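Local coordinates for MSM0271 protein (Mycobacterium smegmatis, PDB 5SUH) that forms double-ringed trimers that serve as building units of the shell of the RMM bacterial microcompartment and may take part in transport across it, at residues 39-44 with 189-194; 59-64 with 107-112; 172-177 with 225-230; 33-38 with 132-137. All coordinates share one frame; numbering follows the deposited sequence.

Interaction 1. Residues 39-44 with 189-194; sequences VEDLQR and AERVAP
Q43 packs on E190 and R191, and D41 faces R191, in a polar surface contact where the loop between strand 32-39 and helix 44-49 reaches the last turn of helix 182-192. The two sides belong to the two circularly permuted BMC ranges of the chain, so the contact bridges the tandem halves. Q43 lies across R191 at about a right angle, its CD 4.0 Å from R191 CB. A bend at chi2 (-59°) folds the Q43 amide back over its own loop, where NE2 donates to D41 O at 3.0 Å (148° at the hydrogen) and more weakly to D41 OD2. The same amide nitrogen lies 3.5 Å from R191 NH1. D41 OD2 and R191 NH1 form a long salt bridge of 3.8 Å at the guanidinium edge, with the charged planes 29° apart. E40 O also approaches that edge, 3.7 Å from R191 NH2, while E188 provides the stronger carboxylate partner. E190 extends past Q43, its CG 3.7 Å from Q43 CB, to accept from the backbone nitrogens of Q45 and F46. Its negative charge therefore sits at the N-terminal end of helix 44-49, where it would probably interact favourably with the helix dipole. Around this contact, V39 pairs with A67 of strand 66-73, N187 of helix 182-192 accepts from the Q43 backbone, and A189 packs on A222 of helix 216-232.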
loop_
_atom_site.group_PDB
_atom_site.type_symbol
_atom_site.label_atom_id
_atom_site.label_comp_id
_atom_site.label_asym_id
_atom_site.label_seq_id
_atom_site.Cartn_x
_atom_site.Cartn_y
_atom_site.Cartn_z
ATOM N N VAL A 39 -18.459 25.105 -7.407
ATOM C CA VAL A 39 -18.955 24.076 -8.290
ATOM C C VAL A 39 -20.390 23.765 -7.919
ATOM O O VAL A 39 -20.652 23.090 -6.934
ATOM C CB VAL A 39 -18.101 22.824 -8.198
ATOM C CG1 VAL A 39 -18.642 21.765 -9.102
ATOM C CG2 VAL A 39 -16.623 23.169 -8.506
ATOM N N GLU A 40 -21.326 24.246 -8.732
ATOM C CA GLU A 40 -22.734 24.198 -8.373
ATOM C C GLU A 40 -23.409 22.956 -8.987
ATOM O O GLU A 40 -23.043 22.517 -10.086
ATOM C CB GLU A 40 -23.386 25.519 -8.819
ATOM C CG GLU A 40 -24.903 25.649 -8.676
ATOM C CD GLU A 40 -25.441 26.988 -9.226
ATOM O OE1 GLU A 40 -24.625 27.867 -9.580
ATOM O OE2 GLU A 40 -26.677 27.154 -9.316
ATOM N N ASP A 41 -24.325 22.347 -8.227
ATOM C CA ASP A 41 -25.086 21.160 -8.652
ATOM C C ASP A 41 -24.219 19.951 -9.115
ATOM O O ASP A 41 -24.061 19.739 -10.317
ATOM C CB ASP A 41 -26.077 21.560 -9.764
ATOM C CG ASP A 41 -27.045 20.425 -10.132
ATOM O OD1 ASP A 41 -27.426 19.644 -9.234
ATOM O OD2 ASP A 41 -27.399 20.285 -11.328
ATOM N N LEU A 42 -23.686 19.149 -8.185
ATOM C CA LEU A 42 -22.813 18.004 -8.552
ATOM C C LEU A 42 -23.518 16.885 -9.345
ATOM O O LEU A 42 -24.578 16.404 -8.948
ATOM C CB LEU A 42 -22.161 17.391 -7.299
ATOM C CG LEU A 42 -21.129 18.295 -6.606
ATOM C CD1 LEU A 42 -20.692 17.686 -5.301
ATOM C CD2 LEU A 42 -19.923 18.555 -7.502
ATOM N N GLN A 43 -22.918 16.467 -10.461
ATOM C CA GLN A 43 -23.474 15.355 -11.238
ATOM C C GLN A 43 -23.107 13.997 -10.587
ATOM O O GLN A 43 -22.117 13.904 -9.874
ATOM C CB GLN A 43 -23.004 15.437 -12.704
ATOM C CG GLN A 43 -23.282 16.755 -13.371
ATOM C CD GLN A 43 -24.770 17.116 -13.399
ATOM O OE1 GLN A 43 -25.563 16.499 -14.104
ATOM N NE2 GLN A 43 -25.145 18.128 -12.625
ATOM N N ARG A 44 -23.886 12.943 -10.829
ATOM C CA ARG A 44 -23.744 11.750 -9.975
ATOM C C ARG A 44 -22.448 10.939 -10.157
ATOM O O ARG A 44 -21.924 10.414 -9.175
ATOM C CB ARG A 44 -24.962 10.842 -10.142
ATOM C CG ARG A 44 -25.002 10.051 -11.407
ATOM C CD ARG A 44 -26.209 9.137 -11.393
ATOM N NE ARG A 44 -26.231 8.262 -12.561
ATOM C CZ ARG A 44 -27.209 7.406 -12.837
ATOM N NH1 ARG A 44 -28.263 7.301 -12.029
ATOM N NH2 ARG A 44 -27.123 6.652 -13.923
ATOM N N ALA A 189 -18.484 18.476 -17.982
ATOM C CA ALA A 189 -18.619 17.457 -19.030
ATOM C C ALA A 189 -19.798 16.515 -18.757
ATOM O O ALA A 189 -20.584 16.218 -19.654
ATOM C CB ALA A 189 -17.321 16.647 -19.187
ATOM N N GLU A 190 -19.957 16.064 -17.519
ATOM C CA GLU A 190 -21.028 15.115 -17.266
ATOM C C GLU A 190 -22.416 15.783 -17.414
ATOM O O GLU A 190 -23.395 15.135 -17.804
ATOM C CB GLU A 190 -20.878 14.482 -15.885
ATOM C CG GLU A 190 -21.926 13.425 -15.633
ATOM C CD GLU A 190 -21.871 12.820 -14.241
ATOM O OE1 GLU A 190 -20.981 13.213 -13.444
ATOM O OE2 GLU A 190 -22.706 11.920 -13.974
ATOM N N ARG A 191 -22.497 17.075 -17.115
ATOM C CA ARG A 191 -23.778 17.778 -17.196
ATOM C C ARG A 191 -24.286 17.822 -18.644
ATOM O O ARG A 191 -25.491 17.745 -18.922
ATOM C CB ARG A 191 -23.685 19.209 -16.621
ATOM C CG ARG A 191 -24.957 20.020 -16.835
ATOM C CD ARG A 191 -25.024 21.456 -16.261
ATOM N NE ARG A 191 -23.821 21.952 -15.623
ATOM C CZ ARG A 191 -23.642 21.982 -14.298
ATOM N NH1 ARG A 191 -24.579 21.498 -13.485
ATOM N NH2 ARG A 191 -22.511 22.467 -13.781
ATOM N N VAL A 192 -23.337 17.980 -19.548
ATOM C CA VAL A 192 -23.618 18.283 -20.936
ATOM C C VAL A 192 -23.649 17.021 -21.805
ATOM O O VAL A 192 -24.146 17.025 -22.936
ATOM C CB VAL A 192 -22.559 19.355 -21.405
ATOM C CG1 VAL A 192 -21.587 18.832 -22.454
ATOM C CG2 VAL A 192 -23.235 20.663 -21.810
ATOM N N ALA A 193 -23.162 15.928 -21.230
ATOM C CA ALA A 193 -23.092 14.646 -21.908
ATOM C C ALA A 193 -23.230 13.454 -20.930
ATOM O O ALA A 193 -22.271 12.696 -20.712
ATOM C CB ALA A 193 -21.761 14.566 -22.689
ATOM N N PRO A 194 -24.429 13.265 -20.361
ATOM C CA PRO A 194 -24.634 12.348 -19.212
ATOM C C PRO A 194 -24.367 10.851 -19.469
ATOM O O PRO A 194 -24.207 10.092 -18.519
ATOM C CB PRO A 194 -26.101 12.609 -18.808
ATOM C CG PRO A 194 -26.724 13.198 -20.002
ATOM C CD PRO A 194 -25.669 13.939 -20.774
#

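Interaction 2. Residues 59-64 with 107-112; sequences YPPYEG and EIHSAS
P61 and H109 mark the closest backbone approach, their CA atoms 6.6 Å apart, where the loop 59-64 passes over the end of strand 104-110. Y59, P60 and P61 have polyproline-like backbone angles, and side chains rather than backbone bonds connect this extended run to the strand. The principal meeting is a CH-pi contact: P61 CB stands over the centre of the H109 ring, 3.8 Å from its centroid and 11° off the normal. Y59 O comes instead to the ring edge, 3.4 Å from H109 CE1. E107 holds the imidazole at ND1, which donates to E107 OE1 at 3.1 Å and to OE2 at 3.0 Å, both oxygens using syn lone pairs; this forked grip fixes the ring's rotation beneath the proline. In the four-stranded antiparallel sheet of the BMC fold, E107 and H109 face the loop, whereas I108 packs against A119 of helix 113-127. At the strand's end, S110 OG accepts from S112 N at 3.0 Å in an ST turn, and S112 N-caps helix 113-127 through its hydroxyl and E115 N. The loop also reaches other subunits: Y59 packs on M164 of a neighbouring subunit and Q151 of another.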
loop_
_atom_site.group_PDB
_atom_site.type_symbol
_atom_site.label_atom_id
_atom_site.label_comp_id
_atom_site.label_asym_id
_atom_site.label_seq_id
_atom_site.Cartn_x
_atom_site.Cartn_y
_atom_site.Cartn_z
ATOM N N TYR A 59 -15.795 13.217 4.236
ATOM C CA TYR A 59 -17.178 12.881 3.873
ATOM C C TYR A 59 -17.363 12.844 2.353
ATOM O O TYR A 59 -16.758 13.619 1.612
ATOM C CB TYR A 59 -18.174 13.873 4.472
ATOM C CG TYR A 59 -18.176 13.887 5.968
ATOM C CD1 TYR A 59 -18.926 12.976 6.698
ATOM C CD2 TYR A 59 -17.391 14.800 6.664
ATOM C CE1 TYR A 59 -18.908 12.998 8.090
ATOM C CE2 TYR A 59 -17.363 14.827 8.044
ATOM C CZ TYR A 59 -18.116 13.932 8.748
ATOM O OH TYR A 59 -18.059 13.977 10.112
ATOM N N PRO A 60 -18.143 11.878 1.875
ATOM C CA PRO A 60 -18.487 11.843 0.455
ATOM C C PRO A 60 -19.652 12.787 0.103
ATOM O O PRO A 60 -20.667 12.834 0.806
ATOM C CB PRO A 60 -18.842 10.370 0.236
ATOM C CG PRO A 60 -19.300 9.894 1.572
ATOM C CD PRO A 60 -18.487 10.624 2.567
ATOM N N PRO A 61 -19.482 13.595 -0.956
ATOM C CA PRO A 61 -20.587 14.436 -1.431
ATOM C C PRO A 61 -21.628 13.576 -2.146
ATOM O O PRO A 61 -21.331 12.435 -2.474
ATOM C CB PRO A 61 -19.891 15.434 -2.380
ATOM C CG PRO A 61 -18.693 14.688 -2.872
ATOM C CD PRO A 61 -18.234 13.842 -1.708
ATOM N N TYR A 62 -22.832 14.103 -2.351
ATOM C CA TYR A 62 -23.898 13.378 -3.061
ATOM C C TYR A 62 -24.434 14.202 -4.241
ATOM O O TYR A 62 -24.230 15.412 -4.316
ATOM C CB TYR A 62 -25.042 13.001 -2.105
ATOM C CG TYR A 62 -24.571 12.150 -0.950
ATOM C CD1 TYR A 62 -23.983 10.918 -1.175
ATOM C CD2 TYR A 62 -24.674 12.597 0.361
ATOM C CE1 TYR A 62 -23.525 10.153 -0.144
ATOM C CE2 TYR A 62 -24.223 11.837 1.409
ATOM C CZ TYR A 62 -23.640 10.616 1.153
ATOM O OH TYR A 62 -23.181 9.846 2.197
ATOM N N GLU A 63 -25.105 13.525 -5.165
ATOM C CA GLU A 63 -25.678 14.169 -6.337
ATOM C C GLU A 63 -26.622 15.304 -5.931
ATOM O O GLU A 63 -27.434 15.151 -5.020
ATOM C CB GLU A 63 -26.415 13.136 -7.181
ATOM C CG GLU A 63 -27.225 13.675 -8.331
ATOM C CD GLU A 63 -28.050 12.590 -9.025
ATOM O OE1 GLU A 63 -28.172 11.468 -8.480
ATOM O OE2 GLU A 63 -28.596 12.872 -10.115
ATOM N N GLY A 64 -26.469 16.462 -6.573
ATOM C CA GLY A 64 -27.361 17.575 -6.332
ATOM C C GLY A 64 -26.889 18.569 -5.302
ATOM O O GLY A 64 -27.484 19.628 -5.178
ATOM N N GLU A 107 -11.688 20.582 -0.259
ATOM C CA GLU A 107 -13.044 20.571 -0.813
ATOM C C GLU A 107 -14.030 20.607 0.354
ATOM O O GLU A 107 -13.900 19.837 1.302
ATOM C CB GLU A 107 -13.280 19.335 -1.695
ATOM C CG GLU A 107 -14.644 19.277 -2.386
ATOM C CD GLU A 107 -15.710 18.552 -1.561
ATOM O OE1 GLU A 107 -15.443 18.177 -0.408
ATOM O OE2 GLU A 107 -16.831 18.367 -2.057
ATOM N N ILE A 108 -14.994 21.519 0.314
ATOM C CA ILE A 108 -16.086 21.487 1.291
ATOM C C ILE A 108 -17.383 21.484 0.489
ATOM O O ILE A 108 -17.413 21.969 -0.652
ATOM C CB ILE A 108 -16.038 22.678 2.312
ATOM C CG1 ILE A 108 -16.159 24.032 1.620
ATOM C CG2 ILE A 108 -14.758 22.636 3.150
ATOM C CD1 ILE A 108 -16.247 25.195 2.584
ATOM N N HIS A 109 -18.440 20.900 1.052
ATOM C CA HIS A 109 -19.709 20.781 0.334
ATOM C C HIS A 109 -20.890 20.834 1.297
ATOM O O HIS A 109 -20.727 20.670 2.512
ATOM C CB HIS A 109 -19.757 19.497 -0.495
ATOM C CG HIS A 109 -19.571 18.254 0.313
ATOM N ND1 HIS A 109 -18.377 17.570 0.358
ATOM C CD2 HIS A 109 -20.416 17.596 1.142
ATOM C CE1 HIS A 109 -18.499 16.535 1.169
ATOM N NE2 HIS A 109 -19.728 16.525 1.654
ATOM N N SER A 110 -22.069 21.099 0.741
ATOM C CA SER A 110 -23.326 21.144 1.486
ATOM C C SER A 110 -24.522 21.018 0.562
ATOM O O SER A 110 -24.426 21.274 -0.639
ATOM C CB SER A 110 -23.445 22.452 2.269
ATOM O OG SER A 110 -24.716 22.565 2.905
ATOM N N ALA A 111 -25.667 20.681 1.135
ATOM C CA ALA A 111 -26.902 20.670 0.380
ATOM C C ALA A 111 -27.308 22.133 0.078
ATOM O O ALA A 111 -27.955 22.420 -0.917
ATOM C CB ALA A 111 -27.992 19.930 1.145
ATOM N N SER A 112 -26.894 23.065 0.929
ATOM C CA SER A 112 -27.255 24.477 0.741
ATOM C C SER A 112 -26.194 25.269 -0.017
ATOM O O SER A 112 -25.049 25.361 0.419
ATOM C CB SER A 112 -27.523 25.139 2.102
ATOM O OG SER A 112 -27.548 26.553 1.980
#

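Interaction 3. Residues 172-177 with 225-230; sequences LVYEMT and HITTVL
Y174 contributes the sole hydrogen bond between strand 172-177 and helix 225-230, its OH lying 2.7 Å from T227 OG1. Either hydroxyl could be the donor. T227 OG1 approaches in the plane of the phenol ring, at its edge, and also bonds to the backbone oxygen of R223 one turn earlier, so the Y174 hydroxyl is tied to the helix surface through a side chain that is itself fixed. The aromatic contact comes over the ring face. I226 CG2 lies 3.9 Å from the ring centroid, 19° off its normal and displaced toward CE1, in a CH-pi contact; this methyl is placed anti to the I226 backbone N, while CG1 lies beside that nitrogen. H142 of strand 138-145 also meets the Y174 ring, with the two planes inclined to one another. The framework is a helix lying on a beta-sheet, as in the BMC fold: strand and helix run nearly parallel, 13° apart, with their axes 11.3 Å from each other. Purely apolar packing continues along them. L230 CD1 approaches Y174 CE2 at 4.1 Å, and the same methyl touches M176 SD at 4.3 Å. The alternate strand residues point to the opposite face of the sheet, where E175 forms a salt bridge with R209 and accepts from L76 N of a neighbouring subunit.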
loop_
_atom_site.group_PDB
_atom_site.type_symbol
_atom_site.label_atom_id
_atom_site.label_comp_id
_atom_site.label_asym_id
_atom_site.label_seq_id
_atom_site.Cartn_x
_atom_site.Cartn_y
_atom_site.Cartn_z
ATOM N N LEU A 172 -11.332 10.701 -24.432
ATOM C CA LEU A 172 -10.864 12.087 -24.353
ATOM C C LEU A 172 -9.898 12.276 -23.194
ATOM O O LEU A 172 -10.210 11.904 -22.052
ATOM C CB LEU A 172 -12.035 13.041 -24.176
ATOM C CG LEU A 172 -11.717 14.448 -23.669
ATOM C CD1 LEU A 172 -10.907 15.266 -24.681
ATOM C CD2 LEU A 172 -13.013 15.145 -23.303
ATOM N N VAL A 173 -8.728 12.841 -23.473
ATOM C CA VAL A 173 -7.813 13.192 -22.384
ATOM C C VAL A 173 -7.668 14.708 -22.396
ATOM O O VAL A 173 -7.622 15.323 -23.470
ATOM C CB VAL A 173 -6.405 12.498 -22.488
ATOM C CG1 VAL A 173 -6.490 10.994 -22.173
ATOM C CG2 VAL A 173 -5.761 12.727 -23.854
ATOM N N TYR A 174 -7.628 15.308 -21.207
ATOM C CA TYR A 174 -7.551 16.762 -21.070
ATOM C C TYR A 174 -6.656 17.135 -19.885
ATOM O O TYR A 174 -6.893 16.715 -18.731
ATOM C CB TYR A 174 -8.941 17.351 -20.860
ATOM C CG TYR A 174 -9.165 18.711 -21.465
ATOM C CD1 TYR A 174 -10.125 18.891 -22.461
ATOM C CD2 TYR A 174 -8.444 19.829 -21.030
ATOM C CE1 TYR A 174 -10.353 20.151 -23.025
ATOM C CE2 TYR A 174 -8.664 21.080 -21.590
ATOM C CZ TYR A 174 -9.630 21.232 -22.587
ATOM O OH TYR A 174 -9.873 22.465 -23.163
ATOM N N GLU A 175 -5.628 17.921 -20.165
ATOM C CA GLU A 175 -4.680 18.293 -19.140
ATOM C C GLU A 175 -4.615 19.814 -18.973
ATOM O O GLU A 175 -4.517 20.549 -19.961
ATOM C CB GLU A 175 -3.288 17.716 -19.473
ATOM C CG GLU A 175 -2.277 17.872 -18.324
ATOM C CD GLU A 175 -0.946 17.161 -18.560
ATOM O OE1 GLU A 175 -0.639 16.767 -19.710
ATOM O OE2 GLU A 175 -0.204 16.986 -17.576
ATOM N N MET A 176 -4.588 20.266 -17.720
ATOM C CA MET A 176 -4.605 21.697 -17.372
ATOM C C MET A 176 -3.793 22.000 -16.115
ATOM O O MET A 176 -3.436 21.081 -15.353
ATOM C CB MET A 176 -6.037 22.157 -17.140
ATOM C CG MET A 176 -6.644 21.385 -15.948
ATOM S SD MET A 176 -8.358 21.003 -16.185
ATOM C CE MET A 176 -8.246 19.676 -17.381
ATOM N N THR A 177 -3.539 23.286 -15.875
ATOM C CA THR A 177 -2.925 23.692 -14.621
ATOM C C THR A 177 -3.391 25.117 -14.225
ATOM O O THR A 177 -3.590 25.970 -15.092
ATOM C CB THR A 177 -1.370 23.589 -14.670
ATOM O OG1 THR A 177 -0.868 23.764 -13.350
ATOM C CG2 THR A 177 -0.705 24.625 -15.623
ATOM N N HIS A 225 -17.263 21.921 -24.726
ATOM C CA HIS A 225 -17.811 22.632 -23.590
ATOM C C HIS A 225 -16.723 22.962 -22.559
ATOM O O HIS A 225 -16.653 24.088 -22.042
ATOM C CB HIS A 225 -18.922 21.802 -22.973
ATOM C CG HIS A 225 -19.566 22.420 -21.778
ATOM N ND1 HIS A 225 -20.189 23.653 -21.817
ATOM C CD2 HIS A 225 -19.764 21.946 -20.523
ATOM C CE1 HIS A 225 -20.700 23.922 -20.633
ATOM N NE2 HIS A 225 -20.454 22.898 -19.822
ATOM N N ILE A 226 -15.856 21.992 -22.281
ATOM C CA ILE A 226 -14.794 22.224 -21.311
ATOM C C ILE A 226 -13.915 23.420 -21.700
ATOM O O ILE A 226 -13.578 24.260 -20.861
ATOM C CB ILE A 226 -13.901 20.990 -21.141
ATOM C CG1 ILE A 226 -14.647 19.866 -20.445
ATOM C CG2 ILE A 226 -12.652 21.318 -20.315
ATOM C CD1 ILE A 226 -13.795 18.562 -20.419
ATOM N N THR A 227 -13.533 23.480 -22.973
ATOM C CA THR A 227 -12.706 24.565 -23.467
ATOM C C THR A 227 -13.404 25.914 -23.269
ATOM O O THR A 227 -12.760 26.917 -22.938
ATOM C CB THR A 227 -12.334 24.349 -24.966
ATOM O OG1 THR A 227 -11.672 23.073 -25.142
ATOM C CG2 THR A 227 -11.433 25.473 -25.507
ATOM N N THR A 228 -14.714 25.952 -23.490
ATOM C CA THR A 228 -15.452 27.192 -23.297
ATOM C C THR A 228 -15.483 27.579 -21.805
ATOM O O THR A 228 -15.172 28.717 -21.436
ATOM C CB THR A 228 -16.877 27.100 -23.880
ATOM O OG1 THR A 228 -16.802 27.060 -25.311
ATOM C CG2 THR A 228 -17.659 28.322 -23.522
ATOM N N VAL A 229 -15.841 26.622 -20.962
ATOM C CA VAL A 229 -15.887 26.836 -19.521
ATOM C C VAL A 229 -14.583 27.355 -18.928
ATOM O O VAL A 229 -14.595 28.329 -18.145
ATOM C CB VAL A 229 -16.261 25.546 -18.791
ATOM C CG1 VAL A 229 -16.047 25.678 -17.290
ATOM C CG2 VAL A 229 -17.664 25.176 -19.111
ATOM N N LEU A 230 -13.464 26.745 -19.316
ATOM C CA LEU A 230 -12.178 27.160 -18.757
ATOM C C LEU A 230 -11.822 28.588 -19.234
ATOM O O LEU A 230 -11.268 29.384 -18.469
ATOM C CB LEU A 230 -11.070 26.165 -19.116
ATOM C CG LEU A 230 -11.174 24.744 -18.539
ATOM C CD1 LEU A 230 -10.020 23.887 -18.952
ATOM C CD2 LEU A 230 -11.297 24.712 -17.018
#

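Interaction 4. Residues 33-38 with 132-137; sequences IRVYLL and EDQLRP
The Y36 backbone N donates to Q134 OE1 at 2.6 Å in an almost straight bond (174° at the hydrogen), with the donor tilted out of the plane of the side-chain carbonyl. Y36 lies on strand 32-39, an outermost strand, within this chain, of the first four-stranded antiparallel sheet of the BMC fold, in which V35 and L37 bond to strand 66-73. The Q134 amide thus occupies the other edge of the strand. CG placed between the backbone N and carbonyl carbon (chi1 83°), followed by an extended chain, carries OE1 along the strand from R34 to Y36. NE2 of this amide has a weak bond to E234 O. The backbones also meet: L135 N donates to R34 O at 2.8 Å and 154°, and Q134 CA makes a nearly linear C-H...O contact with I33 O at 3.3 Å. Both contacts fall where the chain turns a corner at R34, itself part of a classic beta bulge with V35 opposite E71. The R34 guanidinium, on a chain bent at chi2 and chi3, forms a salt bridge with E71 and a cation-pi contact with F103. L135 CD1 lies over one face of this guanidinium, 3.9 Å from R34 NH1.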
loop_
_atom_site.group_PDB
_atom_site.type_symbol
_atom_site.label_atom_id
_atom_site.label_comp_id
_atom_site.label_asym_id
_atom_site.label_seq_id
_atom_site.Cartn_x
_atom_site.Cartn_y
_atom_site.Cartn_z
ATOM N N ILE A 33 -3.948 32.415 -3.185
ATOM C CA ILE A 33 -4.953 31.565 -3.776
ATOM C C ILE A 33 -4.669 31.239 -5.248
ATOM O O ILE A 33 -4.572 32.120 -6.090
ATOM C CB ILE A 33 -6.325 32.202 -3.617
ATOM C CG1 ILE A 33 -6.745 32.013 -2.150
ATOM C CG2 ILE A 33 -7.322 31.534 -4.543
ATOM C CD1 ILE A 33 -8.176 32.345 -1.848
ATOM N N ARG A 34 -4.503 29.951 -5.522
ATOM C CA ARG A 34 -4.211 29.447 -6.857
ATOM C C ARG A 34 -5.520 29.144 -7.573
ATOM O O ARG A 34 -5.708 29.516 -8.733
ATOM C CB ARG A 34 -3.406 28.147 -6.779
ATOM C CG ARG A 34 -2.155 28.236 -5.965
ATOM C CD ARG A 34 -0.950 27.829 -6.718
ATOM N NE ARG A 34 -1.127 26.621 -7.507
ATOM C CZ ARG A 34 -0.307 26.313 -8.512
ATOM N NH1 ARG A 34 0.704 27.126 -8.809
ATOM N NH2 ARG A 34 -0.513 25.233 -9.244
ATOM N N VAL A 35 -6.425 28.478 -6.848
ATOM C CA VAL A 35 -7.753 28.135 -7.351
ATOM C C VAL A 35 -8.819 28.469 -6.296
ATOM O O VAL A 35 -8.638 28.143 -5.125
ATOM C CB VAL A 35 -7.867 26.635 -7.698
ATOM C CG1 VAL A 35 -9.273 26.314 -8.187
ATOM C CG2 VAL A 35 -6.866 26.245 -8.725
ATOM N N TYR A 36 -9.905 29.135 -6.703
ATOM C CA TYR A 36 -11.057 29.409 -5.820
ATOM C C TYR A 36 -12.352 29.310 -6.628
ATOM O O TYR A 36 -12.653 30.207 -7.422
ATOM C CB TYR A 36 -10.954 30.809 -5.167
ATOM C CG TYR A 36 -12.159 31.214 -4.316
ATOM C CD1 TYR A 36 -13.253 31.892 -4.875
ATOM C CD2 TYR A 36 -12.200 30.926 -2.957
ATOM C CE1 TYR A 36 -14.358 32.243 -4.100
ATOM C CE2 TYR A 36 -13.299 31.284 -2.172
ATOM C CZ TYR A 36 -14.365 31.934 -2.740
ATOM O OH TYR A 36 -15.422 32.273 -1.937
ATOM N N LEU A 37 -13.139 28.267 -6.402
ATOM C CA LEU A 37 -14.300 28.026 -7.253
ATOM C C LEU A 37 -15.506 27.372 -6.604
ATOM O O LEU A 37 -15.385 26.355 -5.911
ATOM C CB LEU A 37 -13.906 27.148 -8.442
ATOM C CG LEU A 37 -13.880 27.823 -9.816
ATOM C CD1 LEU A 37 -13.971 26.761 -10.895
ATOM C CD2 LEU A 37 -14.983 28.885 -9.984
ATOM N N LEU A 38 -16.675 27.956 -6.868
ATOM C CA LEU A 38 -17.960 27.295 -6.631
ATOM C C LEU A 38 -18.335 26.375 -7.759
ATOM O O LEU A 38 -18.517 26.796 -8.895
ATOM C CB LEU A 38 -19.096 28.287 -6.437
ATOM C CG LEU A 38 -19.558 28.498 -5.007
ATOM C CD1 LEU A 38 -18.461 29.070 -4.176
ATOM C CD2 LEU A 38 -20.697 29.479 -5.067
ATOM N N GLU A 132 -10.755 36.884 -7.799
ATOM C CA GLU A 132 -10.037 37.030 -9.045
ATOM C C GLU A 132 -8.529 37.086 -8.796
ATOM O O GLU A 132 -7.760 37.293 -9.727
ATOM C CB GLU A 132 -10.555 38.254 -9.834
ATOM C CG GLU A 132 -10.392 39.637 -9.205
ATOM C CD GLU A 132 -11.518 40.041 -8.241
ATOM O OE1 GLU A 132 -12.362 39.186 -7.847
ATOM O OE2 GLU A 132 -11.575 41.260 -7.924
ATOM N N ASP A 133 -8.110 36.834 -7.553
ATOM C CA ASP A 133 -6.677 36.685 -7.250
ATOM C C ASP A 133 -6.178 35.286 -7.681
ATOM O O ASP A 133 -4.978 35.062 -7.748
ATOM C CB ASP A 133 -6.388 36.823 -5.735
ATOM C CG ASP A 133 -6.455 38.241 -5.216
ATOM O OD1 ASP A 133 -6.259 39.210 -5.986
ATOM O OD2 ASP A 133 -6.712 38.371 -3.998
ATOM N N GLN A 134 -7.090 34.370 -8.015
ATOM C CA GLN A 134 -6.688 33.035 -8.470
ATOM C C GLN A 134 -5.987 33.051 -9.842
ATOM O O GLN A 134 -6.017 34.064 -10.572
ATOM C CB GLN A 134 -7.891 32.074 -8.523
ATOM C CG GLN A 134 -8.763 32.147 -9.801
ATOM C CD GLN A 134 -9.950 31.162 -9.767
ATOM O OE1 GLN A 134 -9.888 30.115 -9.115
ATOM N NE2 GLN A 134 -11.005 31.474 -10.505
ATOM N N LEU A 135 -5.336 31.934 -10.177
ATOM C CA LEU A 135 -4.739 31.755 -11.510
ATOM C C LEU A 135 -5.791 31.372 -12.548
ATOM O O LEU A 135 -6.658 30.533 -12.280
ATOM C CB LEU A 135 -3.637 30.698 -11.455
ATOM C CG LEU A 135 -2.368 31.081 -10.678
ATOM C CD1 LEU A 135 -1.433 29.883 -10.521
ATOM C CD2 LEU A 135 -1.648 32.163 -11.445
ATOM N N ARG A 136 -5.720 31.971 -13.736
ATOM C CA ARG A 136 -6.646 31.566 -14.779
ATOM C C ARG A 136 -6.148 30.224 -15.348
ATOM O O ARG A 136 -4.942 29.986 -15.422
ATOM C CB ARG A 136 -6.788 32.635 -15.864
ATOM C CG ARG A 136 -5.755 32.587 -16.937
ATOM C CD ARG A 136 -6.134 33.511 -18.075
ATOM N NE ARG A 136 -4.979 33.731 -18.942
ATOM C CZ ARG A 136 -4.905 34.659 -19.891
ATOM N NH1 ARG A 136 -5.915 35.497 -20.096
ATOM N NH2 ARG A 136 -3.795 34.776 -20.606
ATOM N N PRO A 137 -7.077 29.346 -15.737
ATOM C CA PRO A 137 -6.717 28.011 -16.247
ATOM C C PRO A 137 -5.822 28.057 -17.476
ATOM O O PRO A 137 -6.034 28.875 -18.375
ATOM C CB PRO A 137 -8.073 27.390 -16.603
ATOM C CG PRO A 137 -9.061 28.113 -15.676
ATOM C CD PRO A 137 -8.535 29.518 -15.579
#

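How the interactions relate
From the N terminus, 33-38 runs directly into 39-44, so interactions 4 and 1 start on adjoining pieces of chain but close on distant parts of the sequence. Interaction 2 closes first, nested inside the loops of both, within the first BMC half. Interaction 4 closes next, tying the edge of the first sheet to the connection that enters the second half. Interaction 3 opens on strand 170-177 before interaction 1 closes on helix 182-192, so these two cross, as do 1 and 4; interaction 3 closes last, on helix 216-232. L42 O with G64 N links interactions 1 and 2, V192 against H225 links 1 and 3, and L230 against P137 links 3 and 4.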